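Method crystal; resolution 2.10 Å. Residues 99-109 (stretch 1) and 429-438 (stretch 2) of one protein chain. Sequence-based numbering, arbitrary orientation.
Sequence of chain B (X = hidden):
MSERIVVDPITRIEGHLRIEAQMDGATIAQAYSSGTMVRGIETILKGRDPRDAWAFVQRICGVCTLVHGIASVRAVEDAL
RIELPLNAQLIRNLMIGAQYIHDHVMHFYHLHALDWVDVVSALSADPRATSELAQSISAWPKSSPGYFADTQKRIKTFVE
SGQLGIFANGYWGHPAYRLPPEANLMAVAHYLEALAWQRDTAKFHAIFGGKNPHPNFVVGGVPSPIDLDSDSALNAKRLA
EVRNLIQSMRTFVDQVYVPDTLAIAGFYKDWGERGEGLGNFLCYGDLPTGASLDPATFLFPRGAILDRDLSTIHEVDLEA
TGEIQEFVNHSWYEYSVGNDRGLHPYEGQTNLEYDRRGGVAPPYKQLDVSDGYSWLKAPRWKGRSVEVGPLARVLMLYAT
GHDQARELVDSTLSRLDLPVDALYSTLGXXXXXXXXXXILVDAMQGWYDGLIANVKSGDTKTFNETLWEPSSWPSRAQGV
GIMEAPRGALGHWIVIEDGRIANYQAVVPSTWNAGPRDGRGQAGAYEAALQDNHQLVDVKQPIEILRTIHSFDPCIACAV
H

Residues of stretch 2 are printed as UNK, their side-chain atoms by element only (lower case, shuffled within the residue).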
# COMPACT_ATOMS: atom_id res chain seq x y z
N GLN B 99 3.63 8.57 -6.17
CA GLN B 99 3.25 7.50 -5.21
C GLN B 99 4.06 7.63 -3.88
O GLN B 99 3.54 7.41 -2.77
CB GLN B 99 3.52 6.11 -5.85
CG GLN B 99 3.39 4.95 -4.84
CD GLN B 99 1.97 4.88 -4.22
OE1 GLN B 99 1.00 5.23 -4.87
NE2 GLN B 99 1.86 4.43 -2.95
N TYR B 100 5.39 7.85 -3.99
CA TYR B 100 6.20 8.09 -2.83
C TYR B 100 5.62 9.20 -1.96
O TYR B 100 5.55 9.06 -0.72
CB TYR B 100 7.60 8.60 -3.24
CG TYR B 100 8.60 7.49 -3.31
CD1 TYR B 100 8.64 6.63 -4.42
CD2 TYR B 100 9.58 7.38 -2.34
CE1 TYR B 100 9.64 5.65 -4.57
CE2 TYR B 100 10.58 6.41 -2.48
CZ TYR B 100 10.65 5.57 -3.59
OH TYR B 100 11.72 4.63 -3.68
N ILE B 101 5.32 10.32 -2.58
CA ILE B 101 4.92 11.51 -1.80
C ILE B 101 3.58 11.24 -1.10
O ILE B 101 3.45 11.46 0.08
CB ILE B 101 4.87 12.68 -2.72
CG1 ILE B 101 6.36 12.98 -3.08
CG2 ILE B 101 4.32 13.93 -2.00
CD1 ILE B 101 6.41 13.65 -4.43
N HIS B 102 2.61 10.70 -1.83
CA HIS B 102 1.32 10.36 -1.27
C HIS B 102 1.54 9.41 -0.11
O HIS B 102 0.99 9.57 0.95
CB HIS B 102 0.45 9.67 -2.37
CG HIS B 102 -0.90 9.27 -1.89
ND1 HIS B 102 -1.15 8.05 -1.28
CD2 HIS B 102 -2.08 9.95 -1.88
CE1 HIS B 102 -2.43 7.98 -0.98
NE2 HIS B 102 -3.01 9.14 -1.28
N ASP B 103 2.30 8.35 -0.34
CA ASP B 103 2.43 7.24 0.58
C ASP B 103 3.22 7.67 1.87
O ASP B 103 2.79 7.42 2.98
CB ASP B 103 3.19 6.15 -0.19
CG ASP B 103 3.14 4.80 0.45
OD1 ASP B 103 3.00 4.70 1.71
OD2 ASP B 103 3.25 3.80 -0.34
N HIS B 104 4.33 8.39 1.74
CA HIS B 104 5.10 8.84 2.91
C HIS B 104 4.33 9.81 3.78
O HIS B 104 4.46 9.73 5.00
CB HIS B 104 6.42 9.53 2.47
CG HIS B 104 7.46 8.56 1.98
ND1 HIS B 104 7.31 7.19 2.15
CD2 HIS B 104 8.71 8.75 1.47
CE1 HIS B 104 8.41 6.58 1.72
NE2 HIS B 104 9.26 7.50 1.28
N VAL B 105 3.61 10.76 3.16
CA VAL B 105 2.87 11.77 3.92
C VAL B 105 1.77 11.04 4.73
O VAL B 105 1.62 11.27 5.94
CB VAL B 105 2.24 12.85 2.98
CG1 VAL B 105 1.05 13.63 3.68
CG2 VAL B 105 3.35 13.81 2.49
N MET B 106 1.07 10.11 4.09
CA MET B 106 -0.00 9.43 4.86
C MET B 106 0.64 8.48 5.86
O MET B 106 0.06 8.29 6.93
CB MET B 106 -0.89 8.53 3.95
CG MET B 106 -1.79 9.42 3.01
SD MET B 106 -3.00 8.28 2.16
CE MET B 106 -4.18 7.78 3.44
N HIS B 107 1.77 7.84 5.52
CA HIS B 107 2.37 7.02 6.58
C HIS B 107 2.66 7.88 7.81
O HIS B 107 2.32 7.53 8.96
CB HIS B 107 3.73 6.36 6.20
CG HIS B 107 4.32 5.60 7.33
ND1 HIS B 107 5.37 6.06 8.10
CD2 HIS B 107 3.89 4.45 7.92
CE1 HIS B 107 5.62 5.18 9.05
NE2 HIS B 107 4.74 4.20 8.96
N PHE B 108 3.31 8.99 7.60
CA PHE B 108 3.69 9.81 8.72
C PHE B 108 2.47 10.28 9.57
O PHE B 108 2.49 10.14 10.79
CB PHE B 108 4.54 11.00 8.33
CG PHE B 108 4.95 11.84 9.55
CD1 PHE B 108 4.29 13.03 9.86
CD2 PHE B 108 5.94 11.37 10.42
CE1 PHE B 108 4.66 13.78 11.04
CE2 PHE B 108 6.33 12.07 11.56
CZ PHE B 108 5.68 13.30 11.88
N TYR B 109 1.47 10.89 8.94
CA TYR B 109 0.33 11.39 9.71
C TYR B 109 -0.59 10.29 10.17
O TYR B 109 -0.90 10.22 11.36
CB TYR B 109 -0.44 12.50 8.99
CG TYR B 109 0.38 13.74 8.91
CD1 TYR B 109 0.55 14.55 10.04
CD2 TYR B 109 1.13 14.01 7.79
CE1 TYR B 109 1.36 15.68 9.97
CE2 TYR B 109 1.96 15.12 7.72
CZ TYR B 109 2.08 15.93 8.83
OH TYR B 109 2.91 17.03 8.79
N UNK B 429 15.36 6.74 10.68
CA UNK B 429 14.58 6.09 9.62
C UNK B 429 13.38 7.00 9.32
O UNK B 429 13.04 7.20 8.17
c UNK B 429 13.48 3.80 9.19
c UNK B 429 14.82 1.42 11.46
n UNK B 429 14.10 1.72 12.55
c UNK B 429 14.09 4.74 10.16
n UNK B 429 14.41 1.74 10.22
n UNK B 429 15.98 0.80 11.61
c UNK B 429 13.17 2.45 9.87
N UNK B 430 12.74 7.51 10.36
CA UNK B 430 11.54 8.30 10.24
C UNK B 430 11.96 9.61 9.58
O UNK B 430 11.27 10.12 8.71
o UNK B 430 10.59 7.38 12.26
c UNK B 430 9.67 9.52 11.60
c UNK B 430 10.94 8.60 11.64
N UNK B 431 13.08 10.18 10.04
CA UNK B 431 13.61 11.39 9.39
C UNK B 431 13.97 11.09 7.89
O UNK B 431 13.72 11.92 7.05
c UNK B 431 14.88 11.91 10.13
N UNK B 432 14.62 9.97 7.59
CA UNK B 432 15.01 9.68 6.20
C UNK B 432 13.77 9.69 5.26
O UNK B 432 13.83 10.15 4.11
c UNK B 432 15.69 8.29 6.14
N UNK B 433 12.69 9.08 5.72
CA UNK B 433 11.44 9.07 4.94
C UNK B 433 11.01 10.52 4.53
O UNK B 433 10.61 10.77 3.37
c UNK B 433 8.96 8.19 5.02
c UNK B 433 9.10 5.37 6.78
c UNK B 433 7.96 7.35 5.82
n UNK B 433 8.48 5.99 5.79
n UNK B 433 9.11 5.89 8.04
c UNK B 433 10.37 8.34 5.75
n UNK B 433 9.62 4.15 6.53
N UNK B 434 11.05 11.45 5.46
CA UNK B 434 10.67 12.83 5.15
C UNK B 434 11.68 13.48 4.19
O UNK B 434 11.29 14.13 3.28
c UNK B 434 10.59 13.66 6.45
N UNK B 435 12.98 13.34 4.44
CA UNK B 435 14.03 13.94 3.59
C UNK B 435 13.96 13.42 2.16
O UNK B 435 14.10 14.20 1.25
c UNK B 435 15.16 15.69 5.75
c UNK B 435 15.68 14.19 5.57
c UNK B 435 15.45 13.66 4.12
c UNK B 435 17.12 13.96 6.03
N UNK B 436 13.75 12.13 1.97
CA UNK B 436 13.75 11.62 0.59
C UNK B 436 12.47 12.09 -0.11
O UNK B 436 12.48 12.27 -1.33
c UNK B 436 12.75 7.83 0.56
c UNK B 436 12.59 9.34 0.79
o UNK B 436 11.75 7.07 0.71
c UNK B 436 13.91 10.09 0.52
o UNK B 436 13.90 7.39 0.26
N UNK B 437 11.40 12.34 0.65
CA UNK B 437 10.20 13.03 0.06
C UNK B 437 10.52 14.41 -0.52
O UNK B 437 10.01 14.78 -1.57
c UNK B 437 9.07 13.24 1.07
o UNK B 437 8.71 11.97 1.58
N UNK B 438 11.34 15.16 0.18
CA UNK B 438 11.77 16.47 -0.32
C UNK B 438 12.63 16.29 -1.59
O UNK B 438 12.51 17.04 -2.59
c UNK B 438 12.98 20.87 -0.67
n UNK B 438 12.00 21.70 -1.54
c UNK B 438 12.58 17.20 0.78
c UNK B 438 13.33 18.49 0.30
c UNK B 438 12.33 19.46 -0.45
O HOH W 1 7.19 7.83 9.15

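Both stretches are helical and run roughly antiparallel, their axes 148° apart and 9.8 Å at closest approach. Position 429 carries three carbons, a nitrogen, and a carbon bearing two more nitrogens. This guanidinium chain stays out of reach of stretch 1 and is hydrogen-bonded elsewhere in the structure; it is Arg-429.

At position 430 a single carbon bears one oxygen and one carbon, and the terminal carbon lies against the edge of the Phe-108 ring. The fork identifies Thr-430. Its methyl CG2 is 4.2 Å from CE2 of Phe-108, near the plane of the ring.

Positions 431 and 432 each have one side-chain carbon and no contact with stretch 1: Ala-431 and Ala-432.

Position 433 again shows three carbons, a nitrogen and a carbon with two terminal nitrogens, and its CA-to-CB bond points toward stretch 1. Its second carbon lies over one face of the His-104 ring and its third near His-107. The residue is Arg-433. Its CG sits 3.4 Å from the centroid of the His-104 ring and 12° off the normal, a CH-pi contact made by the aliphatic part of the chain. Farther out, CD approaches ND1 of His-107 at 3.7 Å, and the guanidinium presents one face to CE1 of His-107. A water joins the two side chains, 2.9 Å from NH2 of Arg-433, whose hydrogen bond it accepts, and 2.7 Å from ND1 of His-107.

Position 434, one carbon pointing away, is Ala-434. Position 435 has four carbons forked at the second and lies out of reach; it is Leu-435.

The CA-to-CB bond of position 436 points toward stretch 1. Its side chain has three carbons, the last carrying two oxygens, one of which reaches NE2 of His-104, as expected of Glu-436. Its OE1 accepts a hydrogen bond from NE2 of His-104 at 2.6 Å, with an N-H...O angle of 161°, and also lies 3.5 Å from CE2 of Tyr-100, at that ring's edge.

Position 437 has one carbon followed by one oxygen, which lies beside CD2 of His-104: Ser-437. Its OG donates to the backbone O of Arg-433, 2.9 Å away, within its own helix, and approaches CD2 of His-104 at 3.2 Å. The backbone O of Ser-437 lies 4.3 Å from CG1 of Ile-101.

Four carbons in a row end in nitrogen at position 438, whose CA-to-CB bond points away and whose side chain makes no contact with stretch 1; it is Lys-438.

The contact centers on His-104. Its face packs against Arg-433, while its edge meets Ser-437 and hydrogen-bonds to Glu-436. Around it, the water-bridged His-107 and the looser packing of Phe-108 and Ile-101 complete a modest interface of 410 Å².

Stretch 2 429-438: RTAARALESK
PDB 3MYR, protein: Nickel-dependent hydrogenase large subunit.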